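PDB 5L92: cytochrome P450 from Bacillus megaterium, which binds steroids such as corticosterone beside its heme and oxidises them, probably as a typical cytochrome P450 monooxygenase. Local coordinates for residues Tyr285-Gln290 against Ser319-Ala324. Sequence-based numbering, arbitrary orientation.
Sequences YRSPVQ and SAHRDA
With its CG anti to the backbone N (chi1 -164°), Tyr-285 swings its ring over the guanidinium of Arg-322, whose chain bends at chi2 and then runs extended to meet it. The two planes differ by 9°, and Arg-322 CZ stands 4.0 Å from the centroid of the Tyr-285 ring, evidence for a stacked cation-pi pair. It is NH2 that sits over the middle of the ring, while Tyr-285 CE1 covers the guanidinium nearer its rim. Arg-322 NH2 also donates, within the guanidinium plane, to a lone pair of Tyr-285 O at 3.0 Å, and an N-H...O angle of 171° marks this bond as nearly straight. One residue thus holds the guanidinium by face and edge, while NH1 is left for a salt bridge to Glu-331. In P450 terms, Tyr-285 ends the K helix (275-285), directly after Arg-284, the arginine of its ExxR motif, which also bonds His-321 O; residues 319-324 begin within the short K' helix and include a type I turn from Ala-320 to Asp-323. A second link is polar: His-321 ND1 donates in the ring plane to Ser-287 OG, 2.9 Å away. That hydroxyl is also bonded to Leu-283 O, and His-321 NE2 to Met-343 N, fixing the imidazole at both nitrogens. Beyond Ser-287, whose O accepts a bond from Gln-290 NE2 at 2.9 Å, Pro-288 and Val-289 touch the porphyrin.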
loop_
_atom_site.group_PDB
_atom_site.type_symbol
_atom_site.label_atom_id
_atom_site.label_comp_id
_atom_site.label_asym_id
_atom_site.label_seq_id
_atom_site.Cartn_x
_atom_site.Cartn_y
_atom_site.Cartn_z
ATOM N N TYR A 285 6.140 -8.619 8.432
ATOM C CA TYR A 285 5.367 -9.765 8.907
ATOM C C TYR A 285 3.941 -9.780 8.365
ATOM O O TYR A 285 3.413 -10.850 8.054
ATOM C CB TYR A 285 5.362 -9.760 10.449
ATOM C CG TYR A 285 4.945 -11.061 11.096
ATOM C CD1 TYR A 285 5.824 -12.143 11.194
ATOM C CD2 TYR A 285 3.684 -11.204 11.616
ATOM C CE1 TYR A 285 5.417 -13.328 11.805
ATOM C CE2 TYR A 285 3.287 -12.346 12.230
ATOM C CZ TYR A 285 4.138 -13.410 12.323
ATOM O OH TYR A 285 3.682 -14.542 12.928
ATOM N N ARG A 286 3.319 -8.609 8.227
ATOM C CA ARG A 286 1.960 -8.477 7.727
ATOM C C ARG A 286 1.904 -7.319 6.727
ATOM O O ARG A 286 1.306 -6.269 6.944
ATOM C CB ARG A 286 0.975 -8.326 8.868
ATOM C CG ARG A 286 0.640 -9.712 9.485
ATOM C CD ARG A 286 -0.635 -9.699 10.297
ATOM N NE ARG A 286 -0.737 -10.875 11.126
ATOM C CZ ARG A 286 -1.110 -12.075 10.701
ATOM N NH1 ARG A 286 -1.418 -12.265 9.431
ATOM N NH2 ARG A 286 -1.167 -13.096 11.552
ATOM N N SER A 287 2.608 -7.521 5.643
ATOM C CA SER A 287 2.876 -6.447 4.696
ATOM C C SER A 287 1.584 -5.969 4.033
ATOM O O SER A 287 0.841 -6.792 3.490
ATOM C CB SER A 287 3.857 -6.955 3.662
ATOM O OG SER A 287 4.843 -7.791 4.274
ATOM N N PRO A 288 1.306 -4.661 4.038
ATOM C CA PRO A 288 0.123 -4.110 3.328
ATOM C C PRO A 288 0.038 -4.476 1.854
ATOM O O PRO A 288 -1.068 -4.556 1.301
ATOM C CB PRO A 288 0.312 -2.594 3.519
ATOM C CG PRO A 288 1.080 -2.509 4.821
ATOM C CD PRO A 288 2.076 -3.589 4.694
ATOM N N VAL A 289 1.174 -4.684 1.199
ATOM C CA VAL A 289 1.233 -5.152 -0.178
ATOM C C VAL A 289 2.002 -6.475 -0.197
ATOM O O VAL A 289 3.188 -6.514 0.142
ATOM C CB VAL A 289 1.869 -4.119 -1.106
ATOM C CG1 VAL A 289 1.891 -4.629 -2.569
ATOM C CG2 VAL A 289 1.086 -2.758 -1.054
ATOM N N GLN A 290 1.326 -7.561 -0.578
ATOM C CA GLN A 290 1.953 -8.890 -0.508
ATOM C C GLN A 290 2.783 -9.239 -1.740
ATOM O O GLN A 290 3.723 -10.050 -1.637
ATOM C CB GLN A 290 0.903 -9.981 -0.317
ATOM C CG GLN A 290 0.304 -10.015 1.071
ATOM C CD GLN A 290 1.286 -10.467 2.123
ATOM O OE1 GLN A 290 1.885 -11.533 2.004
ATOM N NE2 GLN A 290 1.494 -9.639 3.128
ATOM N N SER A 319 6.208 -13.400 0.772
ATOM C CA SER A 319 7.012 -14.611 0.869
ATOM C C SER A 319 8.488 -14.315 1.117
ATOM O O SER A 319 9.119 -14.936 1.983
ATOM C CB SER A 319 6.846 -15.423 -0.412
ATOM O OG SER A 319 7.496 -16.674 -0.298
ATOM N N ALA A 320 9.063 -13.405 0.328
ATOM C CA ALA A 320 10.449 -12.998 0.518
ATOM C C ALA A 320 10.723 -12.586 1.955
ATOM O O ALA A 320 11.837 -12.778 2.459
ATOM C CB ALA A 320 10.800 -11.835 -0.415
ATOM N N HIS A 321 9.737 -11.956 2.610
ATOM C CA HIS A 321 9.900 -11.411 3.946
ATOM C C HIS A 321 10.006 -12.487 5.025
ATOM O O HIS A 321 10.321 -12.134 6.172
ATOM C CB HIS A 321 8.723 -10.510 4.280
ATOM C CG HIS A 321 8.716 -9.212 3.544
ATOM N ND1 HIS A 321 7.590 -8.421 3.447
ATOM C CD2 HIS A 321 9.688 -8.584 2.844
ATOM C CE1 HIS A 321 7.889 -7.334 2.760
ATOM N NE2 HIS A 321 9.147 -7.416 2.367
ATOM N N ARG A 322 9.672 -13.743 4.681
ATOM C CA ARG A 322 9.733 -14.918 5.539
ATOM C C ARG A 322 10.858 -15.889 5.142
ATOM O O ARG A 322 10.873 -17.029 5.600
ATOM C CB ARG A 322 8.398 -15.665 5.505
ATOM C CG ARG A 322 7.134 -14.878 5.799
ATOM C CD ARG A 322 7.058 -14.443 7.229
ATOM N NE ARG A 322 5.798 -13.802 7.620
ATOM C CZ ARG A 322 4.873 -14.375 8.388
ATOM N NH1 ARG A 322 5.028 -15.609 8.852
ATOM N NH2 ARG A 322 3.802 -13.707 8.717
ATOM N N ASP A 323 11.780 -15.467 4.295
ATOM C CA ASP A 323 12.838 -16.316 3.767
ATOM C C ASP A 323 13.936 -16.479 4.826
ATOM O O ASP A 323 14.512 -15.482 5.285
ATOM C CB ASP A 323 13.373 -15.655 2.494
ATOM C CG ASP A 323 14.366 -16.516 1.740
ATOM O OD1 ASP A 323 15.192 -17.193 2.394
ATOM O OD2 ASP A 323 14.327 -16.498 0.480
ATOM N N ALA A 324 14.222 -17.722 5.221
ATOM C CA ALA A 324 15.125 -17.929 6.363
ATOM C C ALA A 324 16.544 -17.442 6.080
ATOM O O ALA A 324 17.240 -16.992 7.004
ATOM C CB ALA A 324 15.155 -19.391 6.754
#